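Local coordinates for envelopment polyprotein (Bovine Schmallenberg virus BH80/Germany/2011, PDB 7A56) that probably drives fusion of viral and host membranes during entry, as a class II fusion glycoprotein held here in its trimeric postfusion conformation, at residues E76-I82 with S332-Y338; E120-G126 with D181-Y187; K198-V202 with C212-D216; K262-V267 with D301-C307. One frame throughout, in Å; residues are numbered along the deposited sequence.

Contact 1. Residues E76-I82 with S332-Y338; sequences ESHIPAI and SVGTINY
Glu-76, His-78 and Asn-337 close on a single water from both strands. The water donates to Glu-76 OE1 (2.8 Å) and to Asn-337 OD1 (3.2 Å), and it lies in the plane of the imidazole, 2.6 Å from His-78 ND1. The remaining polar ends are tied down further out: His-78 NE2 bonds to Asp-229 of the second subunit, while Asn-337 ND2 reaches Asp-229 of its own chain.

Beneath this polar patch runs a regular antiparallel ladder, its strands at 157° to each other. Ile-336 N gives the shortest rung, 2.8 Å to Ile-79 O. Further along, Ala-81 N finds Gly-334 O at 2.9 Å, lying 52° above the carbonyl plane. Ala-81 is the centre of an inverse gamma turn, and its CB rests on Val-333 CG2 at 3.6 Å.

The other face is mixed: Ser-77 and Tyr-338 bring hydroxyls to it beside Ile-79 and Ile-336. With chi1 at 54°, the Tyr-338 ring folds back over the partner strand, so that Ser-77 O sits 3.8 Å above one of its faces and Ile-79 CG2 meets its edge near CE2. Its hydroxyl shares a second water with His-78 O, whereas Ser-77 OG bonds to Met-59 O. Ile-79 and Ile-336 lie side by side.

The pair forms the middle of an antiparallel sheet, with strand 61-67 beyond one partner and strand 226-231 beyond the other. Ile-79 and Tyr-338 pack on Ile-104 of strand 98-134 and Ala-87 of strand 86-92; the face of His-78 and Asn-337 meets the other two subunits.

Contact 2. Residues E120-G126 with D181-Y187; sequences ETGPTIG and DIIRPEY
Thr-121 O takes two backbone N-H groups at once, from Glu-186 N (2.8 Å) and Tyr-187 N (3.0 Å), which reach it from opposite faces of its carbonyl plane. This is a classic beta bulge, and a second follows where Ile-125 and Gly-126 both face Ile-182: Ile-125 N bonds to Ile-182 O at 2.7 Å, while the bond from Gly-126 N is weak. Between the bulges the register slips, and the segments form two short ladders joined by loops.

Gly-122 lies hard against the Arg-184 carbonyl, its CA 3.2 Å from that oxygen. Pro-123 CG settles over one face of the Arg-184 guanidinium, 3.5 Å above its plane and toward the rim. The same group is fixed edge-on by Glu-186, whose OE1 turns its anti lone pair to Arg-184 NE at 2.7 Å, with the bond lying in the guanidinium plane. The Ile-125 side chain crosses those of Ile-182 and Arg-184 at about right angles, its CG1 touching Ile-182 CG2 and its CG2 touching Arg-184 CB.

Thr-124 OG1 donates to Asp-181 OD2 over only 2.6 Å, from 43° above the carboxylate plane, and accepts from Asn-302 ND2. Since Phe-300 N holds the other oxygen, Asp-181 is probably kept ionised. Glu-186 is likewise shared and probably balances two charges, with OE1 toward Arg-184 and OE2 toward Lys-245.

Contact 3. Residues K198-V202 with C212-D216; sequences KDVEV and CSTVD
Val-215 slots its CG1 between two valines of the facing strand, 3.8 Å from Val-200 CG1 and 3.9 Å from Val-202 CG1, and this trio is the tight side of the contact. The branch is brought there by a chi1 of 63°, which sets CG1 between the backbone N and carbonyl carbon. Val-200 runs alongside it, whereas Val-202 comes in at a slant. Leu-221 and Ile-230 continue the apolar layer around Val-215.

The face carrying Glu-201 and Thr-214 is looser and more polar. Glu-201, extended with CG opposite its backbone N, reaches across to the facing strand, its CG near Ser-213 O and its OE2 within 3.7 Å of Cys-212 CB, while OE1 forms a salt bridge to Arg-108. Thr-214 is exposed, and its side chain meets the other strand mainly through CB and CG2 near Val-200 O, so this is the solvent side. Asp-199, too, is held mainly by Arg-108.

Main-chain pairing is firm at one end, where Val-202 and Ser-213 exchange bonds: Ser-213 N to Val-202 O measures 2.9 Å. Val-215 N reaches Val-200 O at 3.0 Å, but in place of a direct return bond a water accepts from Val-200 N at 2.8 Å and donates to Val-215 O at 2.9 Å.

Together they make a beta hairpin, 197-206 with 209-214, whose Cys-212 is linked to Cys-203 across the strands. By the register this falls at a non-hydrogen-bonded position, a site suited to cross-strand disulfides.

Contact 4. Residues K262-V267 with D301-C307; sequences KKCGSV and DNSYQSC
A disulfide staples a type II beta turn to a short, weakly bonded helix: Cys-264, second residue of the turn from Lys-263 to Ser-266, is joined to Cys-307 of helix 305-308, with Cys-264 SG and Cys-307 SG 2.1 Å apart. The bridge is wound to a chi3 of 97°, close to the relaxed value for a disulfide. Gly-265 takes the third turn position with the positive phi usual there.

Serines supply the polar glue. Ser-266 OG accepts from Ser-303 N at 3.0 Å, with a fairly straight N-H approach of 155°; its chi1 of 65° puts the hydroxyl between its own N and carbonyl carbon, facing the other loop. Ser-303 OG and Ser-306 OG share a hydrogen bond of 3.0 Å, and Ser-306 CB leans on Cys-264 N at 3.4 Å. A water links Gly-265 N and Asn-302 OD1, its bond to the glycine being weak; Asn-302 ND2 is committed to Thr-124 and to Gly-122 O.

At the other end of the contact from the disulfide, Lys-262 and Asp-301 approach obliquely. At 4.2 Å, Lys-262 NZ and Asp-301 OD1 are beyond a salt bridge, and the attraction is probably modest. The lysine's firmer partner is Ser-277 OG of the second subunit. Lys-263 packs on Lys-263 of the third subunit, so the turn lies where chains of the trimer meet.

Val-267 closes the contact, crossing the Asn-302 side chain at about a right angle, with its CG2 methyl 3.7 Å from Asn-302 CG and 3.4 Å from Asp-301 O.

Overall arrangement
The contacts fall into two clusters on opposite sides of the centre of an elongated, strand-rich chain. Contacts 1 and 3 lie about 12 Å apart between centres and touch through packing of Val-333 and Ile-336 on the hairpin's valines. Contacts 2 and 4, about 10 Å apart between centres, also touch; centres in different clusters are 41 to 48 Å apart, nearest atoms about 27 to 28 Å. Along the chain, contact 1 spans the rest, which follow in series as contacts 2, 3 and 4. Strand 98-134 bridges the clusters, carrying part of contact 2 and pairing with contact 3's hairpin. Contacts 1 and 4 both touch the second subunit, so trimer packing engages both clusters.

Contact 1. Residues E76-I82 with S332-Y338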
loop_
_atom_site.group_PDB
_atom_site.type_symbol
_atom_site.label_atom_id
_atom_site.label_comp_id
_atom_site.label_asym_id
_atom_site.label_seq_id
_atom_site.Cartn_x
_atom_site.Cartn_y
_atom_site.Cartn_z
ATOM N N GLU A 76 5.622 32.624 10.834
ATOM C CA GLU A 76 4.992 31.433 10.281
ATOM C C GLU A 76 6.047 30.350 10.123
ATOM O O GLU A 76 7.182 30.646 9.761
ATOM C CB GLU A 76 4.356 31.777 8.937
ATOM C CG GLU A 76 3.495 30.660 8.356
ATOM C CD GLU A 76 4.269 29.783 7.367
ATOM O OE1 GLU A 76 3.593 29.095 6.581
ATOM O OE2 GLU A 76 5.543 29.801 7.340
ATOM N N SER A 77 5.673 29.079 10.349
ATOM C CA SER A 77 6.617 27.994 10.092
ATOM C C SER A 77 5.791 26.710 9.982
ATOM O O SER A 77 4.557 26.747 9.846
ATOM C CB SER A 77 7.696 27.923 11.179
ATOM O OG SER A 77 8.778 27.086 10.795
ATOM N N HIS A 78 6.472 25.573 10.038
ATOM C CA HIS A 78 5.793 24.280 9.921
ATOM C C HIS A 78 6.608 23.232 10.658
ATOM O O HIS A 78 7.824 23.387 10.849
ATOM C CB HIS A 78 5.620 23.848 8.458
ATOM C CG HIS A 78 6.867 24.012 7.638
ATOM N ND1 HIS A 78 7.093 25.111 6.823
ATOM C CD2 HIS A 78 7.983 23.255 7.552
ATOM C CE1 HIS A 78 8.287 25.015 6.266
ATOM N NE2 HIS A 78 8.851 23.898 6.690
ATOM N N ILE A 79 5.944 22.114 10.999
ATOM C CA ILE A 79 6.577 21.032 11.723
ATOM C C ILE A 79 5.975 19.718 11.231
ATOM O O ILE A 79 4.764 19.671 10.974
ATOM C CB ILE A 79 6.387 21.163 13.255
ATOM C CG1 ILE A 79 6.996 19.985 14.016
ATOM C CG2 ILE A 79 4.923 21.339 13.660
ATOM C CD1 ILE A 79 7.017 20.203 15.523
ATOM N N PRO A 80 6.787 18.667 11.055
ATOM C CA PRO A 80 6.232 17.358 10.624
ATOM C C PRO A 80 5.179 16.858 11.579
ATOM O O PRO A 80 5.346 16.962 12.799
ATOM C CB PRO A 80 7.454 16.428 10.642
ATOM C CG PRO A 80 8.624 17.406 10.335
ATOM C CD PRO A 80 8.272 18.660 11.115
ATOM N N ALA A 81 4.126 16.222 11.023
ATOM C CA ALA A 81 3.096 15.619 11.872
ATOM C C ALA A 81 3.669 14.293 12.354
ATOM O O ALA A 81 3.391 13.235 11.787
ATOM C CB ALA A 81 1.783 15.435 11.115
ATOM N N ILE A 82 4.518 14.368 13.395
ATOM C CA ILE A 82 5.227 13.210 13.943
ATOM C C ILE A 82 4.921 13.122 15.428
ATOM O O ILE A 82 5.033 14.106 16.145
ATOM C CB ILE A 82 6.752 13.288 13.695
ATOM C CG1 ILE A 82 7.022 13.033 12.219
ATOM C CG2 ILE A 82 7.524 12.258 14.595
ATOM C CD1 ILE A 82 8.504 13.248 11.774
ATOM N N SER A 332 6.022 10.146 9.895
ATOM C CA SER A 332 5.255 11.359 9.551
ATOM C C SER A 332 3.927 11.029 8.881
ATOM O O SER A 332 3.884 10.202 7.984
ATOM C CB SER A 332 6.029 12.245 8.580
ATOM O OG SER A 332 5.309 13.462 8.384
ATOM N N VAL A 333 2.846 11.726 9.256
ATOM C CA VAL A 333 1.596 11.649 8.466
ATOM C C VAL A 333 1.303 12.948 7.722
ATOM O O VAL A 333 0.201 13.110 7.167
ATOM C CB VAL A 333 0.384 11.250 9.343
ATOM C CG1 VAL A 333 0.632 9.875 10.032
ATOM C CG2 VAL A 333 0.170 12.304 10.420
ATOM N N GLY A 334 2.239 13.885 7.699
ATOM C CA GLY A 334 1.950 15.090 6.982
ATOM C C GLY A 334 2.743 16.254 7.574
ATOM O O GLY A 334 3.795 16.054 8.182
ATOM N N THR A 335 2.208 17.456 7.383
ATOM C CA THR A 335 2.855 18.699 7.870
ATOM C C THR A 335 1.842 19.540 8.641
ATOM O O THR A 335 0.722 19.791 8.150
ATOM C CB THR A 335 3.387 19.521 6.690
ATOM O OG1 THR A 335 4.291 18.772 5.878
ATOM C CG2 THR A 335 4.060 20.894 7.198
ATOM N N ILE A 336 2.229 20.023 9.821
ATOM C CA ILE A 336 1.454 21.021 10.553
ATOM C C ILE A 336 2.013 22.412 10.233
ATOM O O ILE A 336 3.174 22.713 10.552
ATOM C CB ILE A 336 1.474 20.768 12.084
ATOM C CG1 ILE A 336 1.050 19.313 12.452
ATOM C CG2 ILE A 336 0.573 21.821 12.863
ATOM C CD1 ILE A 336 -0.302 18.947 11.983
ATOM N N ASN A 337 1.203 23.258 9.582
ATOM C CA ASN A 337 1.557 24.667 9.392
ATOM C C ASN A 337 1.028 25.477 10.556
ATOM O O ASN A 337 -0.031 25.151 11.110
ATOM C CB ASN A 337 0.976 25.160 8.062
ATOM C CG ASN A 337 1.538 24.412 6.902
ATOM O OD1 ASN A 337 2.718 24.525 6.623
ATOM N ND2 ASN A 337 0.723 23.601 6.235
ATOM N N TYR A 338 1.756 26.553 10.930
ATOM C CA TYR A 338 1.247 27.386 12.001
ATOM C C TYR A 338 1.724 28.826 11.804
ATOM O O TYR A 338 2.797 29.073 11.246
ATOM C CB TYR A 338 1.698 26.909 13.391
ATOM C CG TYR A 338 3.223 26.728 13.583
ATOM C CD1 TYR A 338 4.006 27.795 14.018
ATOM C CD2 TYR A 338 3.854 25.505 13.351
ATOM C CE1 TYR A 338 5.368 27.663 14.231
ATOM C CE2 TYR A 338 5.247 25.327 13.574
ATOM C CZ TYR A 338 5.999 26.467 14.015
ATOM O OH TYR A 338 7.358 26.360 14.273
HETATM O O HOH W 1 5.054 26.675 6.224
HETATM O O HOH W 2 8.701 24.239 13.284
#

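Contact 2. Residues E120-G126 with D181-Y187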
loop_
_atom_site.group_PDB
_atom_site.type_symbol
_atom_site.label_atom_id
_atom_site.label_comp_id
_atom_site.label_asym_id
_atom_site.label_seq_id
_atom_site.Cartn_x
_atom_site.Cartn_y
_atom_site.Cartn_z
ATOM N N GLU A 120 -10.940 -18.781 14.164
ATOM C CA GLU A 120 -9.773 -19.306 14.858
ATOM C C GLU A 120 -9.163 -20.416 14.018
ATOM O O GLU A 120 -9.875 -21.107 13.284
ATOM C CB GLU A 120 -10.139 -19.893 16.225
ATOM C CG GLU A 120 -10.373 -18.937 17.306
ATOM C CD GLU A 120 -10.800 -19.637 18.591
ATOM O OE1 GLU A 120 -11.829 -20.369 18.572
ATOM O OE2 GLU A 120 -10.097 -19.463 19.616
ATOM N N THR A 121 -7.841 -20.606 14.154
ATOM C CA THR A 121 -7.162 -21.740 13.527
ATOM C C THR A 121 -6.085 -22.229 14.493
ATOM O O THR A 121 -5.777 -21.587 15.509
ATOM C CB THR A 121 -6.589 -21.399 12.103
ATOM O OG1 THR A 121 -6.240 -22.609 11.402
ATOM C CG2 THR A 121 -5.309 -20.461 12.140
ATOM N N GLY A 122 -5.551 -23.406 14.177
ATOM C CA GLY A 122 -4.514 -24.077 14.925
ATOM C C GLY A 122 -4.343 -25.466 14.323
ATOM O O GLY A 122 -4.935 -25.778 13.292
ATOM N N PRO A 123 -3.524 -26.314 14.923
ATOM C CA PRO A 123 -3.220 -27.607 14.284
ATOM C C PRO A 123 -4.362 -28.599 14.440
ATOM O O PRO A 123 -5.148 -28.540 15.385
ATOM C CB PRO A 123 -1.996 -28.092 15.062
ATOM C CG PRO A 123 -2.260 -27.485 16.490
ATOM C CD PRO A 123 -2.813 -26.132 16.207
ATOM N N THR A 124 -4.382 -29.578 13.538
ATOM C CA THR A 124 -5.380 -30.628 13.650
ATOM C C THR A 124 -4.908 -31.661 14.657
ATOM O O THR A 124 -3.753 -32.101 14.632
ATOM C CB THR A 124 -5.654 -31.247 12.286
ATOM O OG1 THR A 124 -6.253 -30.239 11.464
ATOM C CG2 THR A 124 -6.602 -32.450 12.385
ATOM N N ILE A 125 -5.808 -32.017 15.560
ATOM C CA ILE A 125 -5.553 -32.933 16.662
ATOM C C ILE A 125 -6.471 -34.133 16.652
ATOM O O ILE A 125 -6.400 -34.948 17.574
ATOM C CB ILE A 125 -5.679 -32.212 18.003
ATOM C CG1 ILE A 125 -7.121 -31.716 18.203
ATOM C CG2 ILE A 125 -4.698 -31.022 17.965
ATOM C CD1 ILE A 125 -7.379 -31.238 19.589
ATOM N N GLY A 126 -7.369 -34.226 15.686
ATOM C CA GLY A 126 -8.274 -35.370 15.649
ATOM C C GLY A 126 -9.206 -35.194 14.481
ATOM O O GLY A 126 -9.185 -34.171 13.813
ATOM N N ASP A 181 -12.064 -32.044 10.441
ATOM C CA ASP A 181 -10.968 -31.914 11.415
ATOM C C ASP A 181 -11.452 -31.399 12.764
ATOM O O ASP A 181 -12.455 -30.673 12.870
ATOM C CB ASP A 181 -9.897 -30.943 10.936
ATOM C CG ASP A 181 -8.989 -31.528 9.860
ATOM O OD1 ASP A 181 -9.342 -32.593 9.266
ATOM O OD2 ASP A 181 -7.937 -30.869 9.579
ATOM N N ILE A 182 -10.705 -31.777 13.806
ATOM C CA ILE A 182 -10.713 -31.110 15.112
ATOM C C ILE A 182 -9.366 -30.419 15.288
ATOM O O ILE A 182 -8.304 -31.052 15.055
ATOM C CB ILE A 182 -10.927 -32.111 16.257
ATOM C CG1 ILE A 182 -12.202 -32.911 16.067
ATOM C CG2 ILE A 182 -10.892 -31.348 17.625
ATOM C CD1 ILE A 182 -12.148 -34.278 16.825
ATOM N N ILE A 183 -9.398 -29.114 15.679
ATOM C CA ILE A 183 -8.184 -28.329 15.846
ATOM C C ILE A 183 -8.061 -27.867 17.299
ATOM O O ILE A 183 -9.036 -27.763 18.043
ATOM C CB ILE A 183 -8.134 -27.077 14.918
ATOM C CG1 ILE A 183 -9.254 -26.100 15.311
ATOM C CG2 ILE A 183 -8.183 -27.495 13.434
ATOM C CD1 ILE A 183 -9.067 -24.642 14.788
ATOM N N ARG A 184 -6.836 -27.530 17.671
ATOM C CA ARG A 184 -6.600 -26.846 18.916
ATOM C C ARG A 184 -6.443 -25.362 18.554
ATOM O O ARG A 184 -5.488 -25.007 17.858
ATOM C CB ARG A 184 -5.353 -27.384 19.617
ATOM C CG ARG A 184 -5.022 -26.638 20.926
ATOM C CD ARG A 184 -3.725 -27.134 21.516
ATOM N NE ARG A 184 -2.494 -26.688 20.824
ATOM C CZ ARG A 184 -1.638 -27.509 20.204
ATOM N NH1 ARG A 184 -0.527 -27.025 19.656
ATOM N NH2 ARG A 184 -1.871 -28.820 20.140
ATOM N N PRO A 185 -7.367 -24.495 18.951
ATOM C CA PRO A 185 -7.279 -23.075 18.543
ATOM C C PRO A 185 -6.017 -22.434 19.099
ATOM O O PRO A 185 -5.715 -22.571 20.295
ATOM C CB PRO A 185 -8.538 -22.439 19.159
ATOM C CG PRO A 185 -9.414 -23.558 19.559
ATOM C CD PRO A 185 -8.555 -24.794 19.769
ATOM N N GLU A 186 -5.306 -21.678 18.234
ATOM C CA GLU A 186 -4.060 -20.993 18.608
ATOM C C GLU A 186 -4.022 -19.526 18.144
ATOM O O GLU A 186 -3.491 -18.682 18.869
ATOM C CB GLU A 186 -2.845 -21.758 18.056
ATOM C CG GLU A 186 -2.671 -23.170 18.725
ATOM C CD GLU A 186 -1.962 -23.064 20.059
ATOM O OE1 GLU A 186 -1.812 -24.096 20.762
ATOM O OE2 GLU A 186 -1.518 -21.914 20.392
ATOM N N TYR A 187 -4.608 -19.204 16.983
ATOM C CA TYR A 187 -4.619 -17.820 16.489
ATOM C C TYR A 187 -6.051 -17.428 16.133
ATOM O O TYR A 187 -6.836 -18.271 15.670
ATOM C CB TYR A 187 -3.742 -17.633 15.228
ATOM C CG TYR A 187 -2.252 -17.884 15.370
ATOM C CD1 TYR A 187 -1.738 -19.192 15.414
ATOM C CD2 TYR A 187 -1.339 -16.802 15.401
ATOM C CE1 TYR A 187 -0.373 -19.416 15.503
ATOM C CE2 TYR A 187 0.031 -17.023 15.497
ATOM C CZ TYR A 187 0.513 -18.334 15.541
ATOM O OH TYR A 187 1.874 -18.571 15.618
#

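Contact 3. Residues K198-V202 with C212-D216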
loop_
_atom_site.group_PDB
_atom_site.type_symbol
_atom_site.label_atom_id
_atom_site.label_comp_id
_atom_site.label_asym_id
_atom_site.label_seq_id
_atom_site.Cartn_x
_atom_site.Cartn_y
_atom_site.Cartn_z
ATOM N N LYS A 198 -6.255 8.796 10.234
ATOM C CA LYS A 198 -5.275 9.407 11.106
ATOM C C LYS A 198 -5.953 9.979 12.332
ATOM O O LYS A 198 -7.089 10.460 12.276
ATOM C CB LYS A 198 -4.560 10.561 10.378
ATOM C CG LYS A 198 -3.995 10.122 9.064
ATOM C CD LYS A 198 -3.322 11.275 8.404
ATOM C CE LYS A 198 -2.874 10.798 7.055
ATOM N NZ LYS A 198 -3.995 10.949 5.980
ATOM N N ASP A 199 -5.248 9.916 13.458
ATOM C CA ASP A 199 -5.687 10.547 14.691
ATOM C C ASP A 199 -4.535 11.452 15.152
ATOM O O ASP A 199 -3.505 10.944 15.623
ATOM C CB ASP A 199 -6.036 9.453 15.709
ATOM C CG ASP A 199 -6.449 10.006 17.080
ATOM O OD1 ASP A 199 -6.563 11.235 17.259
ATOM O OD2 ASP A 199 -6.671 9.188 17.999
ATOM N N VAL A 200 -4.694 12.776 14.980
ATOM C CA VAL A 200 -3.607 13.739 15.211
ATOM C C VAL A 200 -4.105 14.783 16.192
ATOM O O VAL A 200 -5.183 15.377 16.003
ATOM C CB VAL A 200 -3.112 14.409 13.905
ATOM C CG1 VAL A 200 -2.023 15.486 14.183
ATOM C CG2 VAL A 200 -2.572 13.360 12.958
ATOM N N GLU A 201 -3.326 14.997 17.246
ATOM C CA GLU A 201 -3.620 16.046 18.195
ATOM C C GLU A 201 -2.417 16.958 18.287
ATOM O O GLU A 201 -1.275 16.494 18.430
ATOM C CB GLU A 201 -3.966 15.440 19.551
ATOM C CG GLU A 201 -4.268 16.508 20.659
ATOM C CD GLU A 201 -4.371 15.843 22.030
ATOM O OE1 GLU A 201 -3.578 14.911 22.300
ATOM O OE2 GLU A 201 -5.250 16.218 22.811
ATOM N N VAL A 202 -2.680 18.266 18.306
ATOM C CA VAL A 202 -1.592 19.248 18.353
ATOM C C VAL A 202 -1.887 20.234 19.465
ATOM O O VAL A 202 -3.050 20.492 19.787
ATOM C CB VAL A 202 -1.424 19.998 17.014
ATOM C CG1 VAL A 202 -1.137 19.009 15.888
ATOM C CG2 VAL A 202 -2.634 20.851 16.731
ATOM N N CYS A 212 -4.824 22.142 23.590
ATOM C CA CYS A 212 -4.707 21.071 22.621
ATOM C C CYS A 212 -5.993 20.867 21.839
ATOM O O CYS A 212 -7.077 21.171 22.321
ATOM C CB CYS A 212 -4.371 19.731 23.307
ATOM S SG CYS A 212 -2.864 19.838 24.265
ATOM N N SER A 213 -5.856 20.326 20.643
ATOM C CA SER A 213 -7.048 19.955 19.878
ATOM C C SER A 213 -6.687 18.913 18.833
ATOM O O SER A 213 -5.568 18.927 18.277
ATOM C CB SER A 213 -7.632 21.216 19.193
ATOM O OG SER A 213 -8.727 20.842 18.379
ATOM N N THR A 214 -7.644 18.016 18.537
ATOM C CA THR A 214 -7.441 17.172 17.367
ATOM C C THR A 214 -7.503 18.097 16.154
ATOM O O THR A 214 -8.109 19.170 16.212
ATOM C CB THR A 214 -8.493 16.030 17.286
ATOM O OG1 THR A 214 -9.787 16.574 17.427
ATOM C CG2 THR A 214 -8.340 15.102 18.428
ATOM N N VAL A 215 -6.805 17.725 15.089
ATOM C CA VAL A 215 -6.798 18.506 13.863
ATOM C C VAL A 215 -6.986 17.531 12.704
ATOM O O VAL A 215 -6.331 16.489 12.659
ATOM C CB VAL A 215 -5.496 19.333 13.716
ATOM C CG1 VAL A 215 -4.269 18.455 13.606
ATOM C CG2 VAL A 215 -5.580 20.327 12.542
ATOM N N ASP A 216 -7.897 17.843 11.793
ATOM C CA ASP A 216 -7.992 17.053 10.575
ATOM C C ASP A 216 -8.039 17.976 9.366
ATOM O O ASP A 216 -8.194 19.204 9.491
ATOM C CB ASP A 216 -9.183 16.087 10.588
ATOM C CG ASP A 216 -10.470 16.758 10.824
ATOM O OD1 ASP A 216 -10.786 17.718 10.078
ATOM O OD2 ASP A 216 -11.174 16.300 11.758
HETATM O O HOH W 3 -6.952 13.800 13.591
#

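Contact 4. Residues K262-V267 with D301-C307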
loop_
_atom_site.group_PDB
_atom_site.type_symbol
_atom_site.label_atom_id
_atom_site.label_comp_id
_atom_site.label_asym_id
_atom_site.label_seq_id
_atom_site.Cartn_x
_atom_site.Cartn_y
_atom_site.Cartn_z
ATOM N N LYS A 262 -3.398 -23.320 0.709
ATOM C CA LYS A 262 -2.447 -23.991 1.623
ATOM C C LYS A 262 -1.452 -22.985 2.223
ATOM O O LYS A 262 -0.262 -22.961 1.923
ATOM C CB LYS A 262 -1.725 -25.143 0.927
ATOM C CG LYS A 262 -2.703 -26.193 0.419
ATOM C CD LYS A 262 -1.886 -27.316 -0.228
ATOM C CE LYS A 262 -2.682 -28.560 -0.272
ATOM N NZ LYS A 262 -1.657 -29.689 -0.420
ATOM N N LYS A 263 -1.965 -22.208 3.171
ATOM C CA LYS A 263 -1.223 -21.171 3.881
ATOM C C LYS A 263 -1.954 -20.981 5.218
ATOM O O LYS A 263 -2.876 -21.740 5.538
ATOM C CB LYS A 263 -1.106 -19.917 2.996
ATOM C CG LYS A 263 -2.406 -19.125 2.882
ATOM C CD LYS A 263 -2.350 -18.062 1.809
ATOM C CE LYS A 263 -3.683 -17.226 1.792
ATOM N NZ LYS A 263 -3.574 -16.315 0.586
ATOM N N CYS A 264 -1.528 -20.007 6.031
ATOM C CA CYS A 264 -2.050 -19.952 7.388
ATOM C C CYS A 264 -3.573 -19.833 7.363
ATOM O O CYS A 264 -4.124 -19.056 6.582
ATOM C CB CYS A 264 -1.438 -18.738 8.168
ATOM S SG CYS A 264 -2.205 -18.563 9.829
ATOM N N GLY A 265 -4.260 -20.601 8.228
ATOM C CA GLY A 265 -5.712 -20.463 8.318
ATOM C C GLY A 265 -6.528 -21.228 7.267
ATOM O O GLY A 265 -7.646 -20.799 6.924
ATOM N N SER A 266 -5.991 -22.322 6.707
ATOM C CA SER A 266 -6.763 -23.159 5.777
ATOM C C SER A 266 -7.830 -23.991 6.475
ATOM O O SER A 266 -8.706 -24.577 5.797
ATOM C CB SER A 266 -5.824 -24.080 4.966
ATOM O OG SER A 266 -5.177 -25.025 5.816
ATOM N N VAL A 267 -7.795 -24.095 7.798
ATOM C CA VAL A 267 -8.881 -24.718 8.550
ATOM C C VAL A 267 -9.403 -23.686 9.530
ATOM O O VAL A 267 -8.610 -23.112 10.302
ATOM C CB VAL A 267 -8.434 -25.979 9.303
ATOM C CG1 VAL A 267 -9.631 -26.579 10.062
ATOM C CG2 VAL A 267 -7.936 -27.045 8.272
ATOM N N ASP A 301 -6.843 -30.927 4.419
ATOM C CA ASP A 301 -5.498 -30.360 4.468
ATOM C C ASP A 301 -5.447 -29.251 5.518
ATOM O O ASP A 301 -6.405 -28.498 5.669
ATOM C CB ASP A 301 -5.098 -29.741 3.125
ATOM C CG ASP A 301 -5.010 -30.778 1.987
ATOM O OD1 ASP A 301 -4.234 -31.738 2.143
ATOM O OD2 ASP A 301 -5.670 -30.580 0.936
ATOM N N ASN A 302 -4.340 -29.148 6.260
ATOM C CA ASN A 302 -4.211 -28.069 7.261
ATOM C C ASN A 302 -2.800 -27.525 7.171
ATOM O O ASN A 302 -1.841 -28.257 7.391
ATOM C CB ASN A 302 -4.494 -28.533 8.699
ATOM C CG ASN A 302 -4.579 -27.348 9.719
ATOM O OD1 ASN A 302 -4.223 -26.182 9.399
ATOM N ND2 ASN A 302 -5.089 -27.634 10.910
ATOM N N SER A 303 -2.672 -26.251 6.873
ATOM C CA SER A 303 -1.358 -25.641 6.697
ATOM C C SER A 303 -0.991 -24.724 7.871
ATOM O O SER A 303 -0.366 -23.684 7.685
ATOM C CB SER A 303 -1.311 -24.898 5.354
ATOM O OG SER A 303 0.027 -24.487 5.077
ATOM N N TYR A 304 -1.325 -25.146 9.095
ATOM C CA TYR A 304 -1.091 -24.380 10.329
ATOM C C TYR A 304 0.378 -24.032 10.537
ATOM O O TYR A 304 0.706 -22.991 11.141
ATOM C CB TYR A 304 -1.592 -25.193 11.538
ATOM C CG TYR A 304 -1.201 -24.591 12.842
ATOM C CD1 TYR A 304 -1.752 -23.372 13.228
ATOM C CD2 TYR A 304 -0.221 -25.189 13.664
ATOM C CE1 TYR A 304 -1.385 -22.762 14.439
ATOM C CE2 TYR A 304 0.154 -24.603 14.878
ATOM C CZ TYR A 304 -0.429 -23.352 15.248
ATOM O OH TYR A 304 -0.083 -22.673 16.421
ATOM N N GLN A 305 1.277 -24.889 10.051
ATOM C CA GLN A 305 2.685 -24.591 10.202
ATOM C C GLN A 305 3.047 -23.248 9.568
ATOM O O GLN A 305 4.029 -22.630 9.993
ATOM C CB GLN A 305 3.517 -25.696 9.586
ATOM C CG GLN A 305 3.316 -25.812 8.096
ATOM C CD GLN A 305 2.297 -26.882 7.673
ATOM O OE1 GLN A 305 1.411 -27.306 8.444
ATOM N NE2 GLN A 305 2.433 -27.325 6.438
ATOM N N SER A 306 2.261 -22.780 8.586
ATOM C CA SER A 306 2.433 -21.433 8.029
ATOM C C SER A 306 2.138 -20.353 9.059
ATOM O O SER A 306 2.807 -19.300 9.098
ATOM C CB SER A 306 1.507 -21.258 6.830
ATOM O OG SER A 306 1.840 -22.213 5.837
ATOM N N CYS A 307 1.099 -20.552 9.865
ATOM C CA CYS A 307 0.842 -19.604 10.946
ATOM C C CYS A 307 2.061 -19.463 11.831
ATOM O O CYS A 307 2.413 -18.360 12.257
ATOM C CB CYS A 307 -0.350 -20.072 11.784
ATOM S SG CYS A 307 -1.820 -20.373 10.764
HETATM O O HOH W 4 1.700 -25.454 3.380
HETATM O O HOH W 5 -2.884 -32.812 -0.413
HETATM O O HOH W 6 -4.517 -23.474 9.437
HETATM O O HOH W 7 -8.303 -26.941 4.473
#